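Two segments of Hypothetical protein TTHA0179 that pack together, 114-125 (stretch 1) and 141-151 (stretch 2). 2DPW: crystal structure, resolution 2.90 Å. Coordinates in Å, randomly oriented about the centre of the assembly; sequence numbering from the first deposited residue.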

ATOM      1  N   LEU A 114      -6.274  10.692  -4.591  1.00 38.89           N
ATOM      2  CA  LEU A 114      -5.454   9.525  -4.408  1.00 32.71           C
ATOM      3  C   LEU A 114      -3.977   9.860  -4.526  1.00 35.52           C
ATOM      4  O   LEU A 114      -3.554  10.481  -5.497  1.00 36.83           O
ATOM      5  CB  LEU A 114      -5.857   8.488  -5.453  1.00 34.02           C
ATOM      6  CG  LEU A 114      -5.109   7.163  -5.476  1.00 46.49           C
ATOM      7  CD1 LEU A 114      -6.010   6.088  -6.022  1.00 43.82           C
ATOM      8  CD2 LEU A 114      -3.844   7.306  -6.300  1.00 51.84           C
ATOM      9  N   VAL A 115      -3.200   9.458  -3.521  1.00 33.12           N
ATOM     10  CA  VAL A 115      -1.765   9.683  -3.532  1.00 35.66           C
ATOM     11  C   VAL A 115      -1.055   8.369  -3.216  1.00 37.98           C
ATOM     12  O   VAL A 115      -1.344   7.715  -2.220  1.00 39.56           O
ATOM     13  CB  VAL A 115      -1.355  10.777  -2.525  1.00 33.39           C
ATOM     14  CG1 VAL A 115       0.159  11.024  -2.588  1.00 22.98           C
ATOM     15  CG2 VAL A 115      -2.102  12.062  -2.847  1.00 34.32           C
ATOM     16  N   TYR A 116      -0.126   7.983  -4.082  1.00 33.57           N
ATOM     17  CA  TYR A 116       0.608   6.744  -3.900  1.00 32.47           C
ATOM     18  C   TYR A 116       2.098   6.923  -3.718  1.00 34.80           C
ATOM     19  O   TYR A 116       2.817   7.225  -4.666  1.00 34.02           O
ATOM     20  CB  TYR A 116       0.382   5.838  -5.088  1.00 36.43           C
ATOM     21  CG  TYR A 116       1.085   4.525  -4.954  1.00 26.84           C
ATOM     22  CD1 TYR A 116       1.003   3.804  -3.772  1.00 38.75           C
ATOM     23  CD2 TYR A 116       1.781   3.976  -6.022  1.00 26.09           C
ATOM     24  CE1 TYR A 116       1.586   2.566  -3.651  1.00 35.43           C
ATOM     25  CE2 TYR A 116       2.368   2.736  -5.921  1.00 32.21           C
ATOM     26  CZ  TYR A 116       2.268   2.035  -4.732  1.00 29.10           C
ATOM     27  OH  TYR A 116       2.840   0.798  -4.616  1.00 30.81           O
ATOM     28  N   PRO A 117       2.585   6.722  -2.490  1.00 40.93           N
ATOM     29  CA  PRO A 117       4.017   6.870  -2.199  1.00 39.60           C
ATOM     30  C   PRO A 117       4.913   5.858  -2.919  1.00 31.02           C
ATOM     31  O   PRO A 117       4.656   4.656  -2.894  1.00 31.21           O
ATOM     32  CB  PRO A 117       4.104   6.733  -0.671  1.00 30.40           C
ATOM     33  CG  PRO A 117       2.739   6.536  -0.164  1.00 17.98           C
ATOM     34  CD  PRO A 117       1.757   6.553  -1.282  1.00 20.51           C
ATOM     35  N   ILE A 118       5.967   6.355  -3.556  1.00 35.18           N
ATOM     36  CA  ILE A 118       6.917   5.479  -4.251  1.00 46.33           C
ATOM     37  C   ILE A 118       8.322   5.723  -3.712  1.00 43.61           C
ATOM     38  O   ILE A 118       8.665   6.846  -3.353  1.00 43.85           O
ATOM     39  CB  ILE A 118       6.934   5.710  -5.790  1.00 40.96           C
ATOM     40  CG1 ILE A 118       7.188   7.185  -6.087  1.00 49.44           C
ATOM     41  CG2 ILE A 118       5.635   5.224  -6.423  1.00 22.57           C
ATOM     42  CD1 ILE A 118       7.294   7.499  -7.570  1.00 48.14           C
ATOM     43  N   VAL A 119       9.125   4.665  -3.664  1.00 39.21           N
ATOM     44  CA  VAL A 119      10.495   4.751  -3.159  1.00 42.45           C
ATOM     45  C   VAL A 119      11.586   4.604  -4.234  1.00 49.04           C
ATOM     46  O   VAL A 119      11.508   3.736  -5.118  1.00 49.48           O
ATOM     47  CB  VAL A 119      10.758   3.669  -2.087  1.00 36.38           C
ATOM     48  CG1 VAL A 119      12.102   3.899  -1.445  1.00 36.29           C
ATOM     49  CG2 VAL A 119       9.666   3.683  -1.047  1.00 38.28           C
ATOM     50  N   PRO A 120      12.628   5.453  -4.165  1.00 50.73           N
ATOM     51  CA  PRO A 120      13.741   5.411  -5.126  1.00 54.12           C
ATOM     52  C   PRO A 120      14.687   4.235  -4.869  1.00 54.60           C
ATOM     53  O   PRO A 120      14.982   3.912  -3.717  1.00 58.19           O
ATOM     54  CB  PRO A 120      14.444   6.750  -4.905  1.00 45.32           C
ATOM     55  CG  PRO A 120      13.358   7.633  -4.331  1.00 38.00           C
ATOM     56  CD  PRO A 120      12.668   6.698  -3.379  1.00 41.29           C
ATOM     57  N   LYS A 121      15.148   3.592  -5.936  1.00 55.99           N
ATOM     58  CA  LYS A 121      16.075   2.473  -5.813  1.00 60.78           C
ATOM     59  C   LYS A 121      17.178   2.920  -4.855  1.00 68.18           C
ATOM     60  O   LYS A 121      17.564   2.202  -3.925  1.00 69.85           O
ATOM     61  CB  LYS A 121      16.679   2.149  -7.188  1.00 65.44           C
ATOM     62  CG  LYS A 121      17.606   0.936  -7.245  1.00 65.25           C
ATOM     63  CD  LYS A 121      18.108   0.719  -8.672  1.00 73.31           C
ATOM     64  CE  LYS A 121      18.492  -0.739  -8.940  1.00 74.47           C
ATOM     65  NZ  LYS A 121      18.862  -0.966 -10.372  1.00 74.99           N
ATOM     66  N   GLU A 122      17.650   4.140  -5.091  1.00 67.66           N
ATOM     67  CA  GLU A 122      18.715   4.768  -4.319  1.00 69.08           C
ATOM     68  C   GLU A 122      18.640   4.579  -2.795  1.00 72.89           C
ATOM     69  O   GLU A 122      19.656   4.327  -2.147  1.00 75.57           O
ATOM     70  CB  GLU A 122      18.750   6.268  -4.648  1.00 72.82           C
ATOM     71  CG  GLU A 122      19.055   6.618  -6.116  1.00 81.91           C
ATOM     72  CD  GLU A 122      18.029   6.070  -7.109  1.00 91.52           C
ATOM     73  OE1 GLU A 122      16.812   6.266  -6.890  1.00 92.48           O
ATOM     74  OE2 GLU A 122      18.441   5.451  -8.119  1.00 84.43           O
ATOM     75  N   ALA A 123      17.443   4.702  -2.228  1.00 73.24           N
ATOM     76  CA  ALA A 123      17.266   4.579  -0.783  1.00 63.72           C
ATOM     77  C   ALA A 123      16.845   3.194  -0.324  1.00 61.19           C
ATOM     78  O   ALA A 123      17.020   2.843   0.840  1.00 54.07           O
ATOM     79  CB  ALA A 123      16.254   5.608  -0.299  1.00 62.81           C
ATOM     80  N   VAL A 124      16.276   2.412  -1.230  1.00 59.36           N
ATOM     81  CA  VAL A 124      15.844   1.069  -0.881  1.00 63.86           C
ATOM     82  C   VAL A 124      17.045   0.232  -0.475  1.00 73.54           C
ATOM     83  O   VAL A 124      16.949  -0.667   0.356  1.00 74.20           O
ATOM     84  CB  VAL A 124      15.166   0.386  -2.065  1.00 62.46           C
ATOM     85  CG1 VAL A 124      14.703  -1.012  -1.671  1.00 48.10           C
ATOM     86  CG2 VAL A 124      14.004   1.235  -2.538  1.00 69.80           C
ATOM     87  N   GLU A 125      18.189   0.542  -1.066  1.00 86.65           N
ATOM     88  CA  GLU A 125      19.401  -0.198  -0.778  1.00 87.27           C
ATOM     89  C   GLU A 125      20.263   0.532   0.242  1.00 82.84           C
ATOM     90  O   GLU A 125      21.454   0.286   0.362  1.00 78.80           O
ATOM     91  CB  GLU A 125      20.126  -0.453  -2.098  1.00 93.02           C
ATOM     92  CG  GLU A 125      19.174  -1.108  -3.109  1.00 98.75           C
ATOM     93  CD  GLU A 125      19.721  -1.215  -4.519  1.00100.26           C
ATOM     94  OE1 GLU A 125      20.263  -0.215  -5.040  1.00 98.79           O
ATOM     95  OE2 GLU A 125      19.587  -2.305  -5.116  1.00101.37           O
ATOM     96  N   GLY A 141      13.748   9.137 -12.420  1.00 50.41           N
ATOM     97  CA  GLY A 141      14.468   8.174 -11.606  1.00 42.19           C
ATOM     98  C   GLY A 141      14.053   6.720 -11.728  1.00 48.90           C
ATOM     99  O   GLY A 141      13.503   6.289 -12.733  1.00 49.94           O
ATOM    100  N   THR A 142      14.351   5.952 -10.691  1.00 55.60           N
ATOM    101  CA  THR A 142      13.997   4.543 -10.638  1.00 57.05           C
ATOM    102  C   THR A 142      13.320   4.298  -9.297  1.00 55.82           C
ATOM    103  O   THR A 142      13.902   4.538  -8.240  1.00 51.28           O
ATOM    104  CB  THR A 142      15.229   3.661 -10.766  1.00 54.70           C
ATOM    105  OG1 THR A 142      15.844   3.904 -12.037  1.00 54.82           O
ATOM    106  CG2 THR A 142      14.837   2.198 -10.663  1.00 58.24           C
ATOM    107  N   PHE A 143      12.083   3.819  -9.354  1.00 53.52           N
ATOM    108  CA  PHE A 143      11.315   3.597  -8.150  1.00 46.74           C
ATOM    109  C   PHE A 143      10.594   2.281  -8.081  1.00 47.71           C
ATOM    110  O   PHE A 143      10.562   1.495  -9.025  1.00 53.40           O
ATOM    111  CB  PHE A 143      10.266   4.694  -8.029  1.00 48.92           C
ATOM    112  CG  PHE A 143      10.796   6.065  -8.313  1.00 45.60           C
ATOM    113  CD1 PHE A 143      10.874   6.549  -9.618  1.00 38.28           C
ATOM    114  CD2 PHE A 143      11.220   6.876  -7.267  1.00 50.74           C
ATOM    115  CE1 PHE A 143      11.366   7.816  -9.872  1.00 43.52           C
ATOM    116  CE2 PHE A 143      11.714   8.148  -7.512  1.00 45.82           C
ATOM    117  CZ  PHE A 143      11.783   8.618  -8.819  1.00 46.22           C
ATOM    118  N   THR A 144       9.989   2.072  -6.929  1.00 40.94           N
ATOM    119  CA  THR A 144       9.162   0.916  -6.714  1.00 48.73           C
ATOM    120  C   THR A 144       8.006   1.470  -5.922  1.00 51.54           C
ATOM    121  O   THR A 144       8.131   2.555  -5.318  1.00 48.03           O
ATOM    122  CB  THR A 144       9.878  -0.176  -5.922  1.00 58.51           C
ATOM    123  OG1 THR A 144       9.036  -1.334  -5.865  1.00 63.85           O
ATOM    124  CG2 THR A 144      10.211   0.292  -4.522  1.00 43.22           C
ATOM    125  N   GLY A 145       6.890   0.739  -5.953  1.00 48.65           N
ATOM    126  CA  GLY A 145       5.687   1.155  -5.253  1.00 44.81           C
ATOM    127  C   GLY A 145       5.519   0.836  -3.801  1.00 43.83           C
ATOM    128  O   GLY A 145       6.004  -0.206  -3.369  1.00 45.06           O
ATOM    129  N   GLY A 146       4.986   1.753  -2.998  1.00 50.34           N
ATOM    130  CA  GLY A 146       4.852   1.422  -1.584  1.00 46.33           C
ATOM    131  C   GLY A 146       3.723   0.454  -1.297  1.00 43.02           C
ATOM    132  O   GLY A 146       3.116  -0.099  -2.210  1.00 41.12           O
ATOM    133  N   ASN A 147       3.469   0.233  -0.019  1.00 38.61           N
ATOM    134  CA  ASN A 147       2.428  -0.656   0.394  1.00 34.57           C
ATOM    135  C   ASN A 147       1.448   0.205   1.167  1.00 32.78           C
ATOM    136  O   ASN A 147       0.702  -0.266   2.020  1.00 45.81           O
ATOM    137  CB  ASN A 147       3.032  -1.724   1.289  1.00 44.38           C
ATOM    138  CG  ASN A 147       3.830  -2.803   0.507  1.00 46.27           C
ATOM    139  OD1 ASN A 147       3.272  -3.522  -0.313  1.00 58.79           O
ATOM    140  ND2 ASN A 147       5.132  -2.920   0.788  1.00 67.27           N
ATOM    141  N   LEU A 148       1.517   1.499   0.887  1.00 43.01           N
ATOM    142  CA  LEU A 148       0.663   2.497   1.508  1.00 41.48           C
ATOM    143  C   LEU A 148      -0.089   3.209   0.411  1.00 39.13           C
ATOM    144  O   LEU A 148       0.422   3.376  -0.694  1.00 46.32           O
ATOM    145  CB  LEU A 148       1.492   3.541   2.266  1.00 39.71           C
ATOM    146  CG  LEU A 148       2.357   3.195   3.483  1.00 51.69           C
ATOM    147  CD1 LEU A 148       2.956   4.498   3.977  1.00 40.90           C
ATOM    148  CD2 LEU A 148       1.555   2.519   4.608  1.00 29.17           C
ATOM    149  N   LEU A 149      -1.304   3.625   0.728  1.00 35.84           N
ATOM    150  CA  LEU A 149      -2.127   4.362  -0.216  1.00 34.53           C
ATOM    151  C   LEU A 149      -2.963   5.371   0.555  1.00 35.54           C
ATOM    152  O   LEU A 149      -3.755   5.010   1.430  1.00 40.47           O
ATOM    153  CB  LEU A 149      -3.050   3.433  -0.995  1.00 37.75           C
ATOM    154  CG  LEU A 149      -3.785   4.100  -2.160  1.00 36.80           C
ATOM    155  CD1 LEU A 149      -2.804   4.460  -3.269  1.00 39.41           C
ATOM    156  CD2 LEU A 149      -4.836   3.150  -2.680  1.00 30.00           C
ATOM    157  N   LEU A 150      -2.775   6.638   0.219  1.00 31.22           N
ATOM    158  CA  LEU A 150      -3.475   7.738   0.860  1.00 34.63           C
ATOM    159  C   LEU A 150      -4.723   8.134   0.045  1.00 40.56           C
ATOM    160  O   LEU A 150      -4.622   8.577  -1.104  1.00 44.92           O
ATOM    161  CB  LEU A 150      -2.503   8.912   0.991  1.00 28.03           C
ATOM    162  CG  LEU A 150      -2.973  10.142   1.758  1.00 40.16           C
ATOM    163  CD1 LEU A 150      -3.624   9.743   3.076  1.00 32.79           C
ATOM    164  CD2 LEU A 150      -1.779  11.042   1.989  1.00 31.53           C
ATOM    165  N   LEU A 151      -5.903   7.981   0.641  1.00 38.00           N
ATOM    166  CA  LEU A 151      -7.139   8.293  -0.075  1.00 43.53           C
ATOM    167  C   LEU A 151      -8.053   9.319   0.543  1.00 44.69           C
ATOM    168  O   LEU A 151      -8.155   9.450   1.762  1.00 40.22           O
ATOM    169  CB  LEU A 151      -8.008   7.048  -0.255  1.00 36.05           C
ATOM    170  CG  LEU A 151      -7.476   5.762  -0.861  1.00 44.48           C
ATOM    171  CD1 LEU A 151      -8.582   4.740  -0.756  1.00 24.74           C
ATOM    172  CD2 LEU A 151      -7.011   5.974  -2.315  1.00 45.16           C
TER

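Strand 114-120 runs antiparallel to two successive strands, 148-151 and 141-145, and the two ladders are out of step by two residues. In the first, V115 and L150 form a hydrogen-bonded pair, with V115 N to L150 O at 2.9 Å and L150 N to V115 O at 3.0 Å. In the second, V119 and T144 do the same, V119 N to T144 O and T144 N to V119 O both measuring 2.9 Å. The shift is taken up around G146 and N147, where stretch 2 leaves the sheet and returns. P117, which has no amide hydrogen to donate, still takes part through its carbonyl, accepting a hydrogen bond from G146 N to P117 O at 2.9 Å.

Where the two ladders are offset, the backbone of G145 and G146 offers a bare surface, and the ring of Y116, with chi1 at t, lies across it. A CB on G145 would lie 2.2 Å from Y116 OH as modelled, in the path of the hydroxyl, whereas one on G146 would come 2.9 Å from P117 O, against the strand's carbonyl and not the ring. The hydroxyl donates to the backbone, Y116 OH to G146 O being 2.6 Å, although its modelled position is too tight against G145 to be taken as exact. At the edge of the ring, Y116 CD1 lies 3.2 Å from L148 O, while L149 CD1 approaches obliquely, 3.9 Å from Y116 CD1.

L149 CD1 also meets L114 across the strands, 4.2 Å from L114 CG. L114 in turn touches L151, with 3.8 Å between L114 CD1 and L151 CD2, so these branched ends form a continuous apolar patch. V115 and L150 pack on the other face of the sheet, their CB atoms 4.1 Å apart.

At the far end the prominent bump is F143, which shares a face of the sheet with I118 and P120. Its ring stands between their side chains: I118 CD1 lies over one face, 4.1 Å from the F143 ring centroid in a CH-pi contact, and P120 CG comes within 3.6 Å of F143 CE2. The backbones are drawn close here as well, with F143 CA 3.0 Å from V119 O and P120 CA 3.2 Å from T142 O.

P120 sits at the N-cap position, right before the helix, yet the pairing extends one step further: K121 N donates to T142 O at 2.8 Å. Beside this bond the methyl of T142 rests against the start of the lysine side chain, T142 CG2 being 3.9 Å from K121 CB.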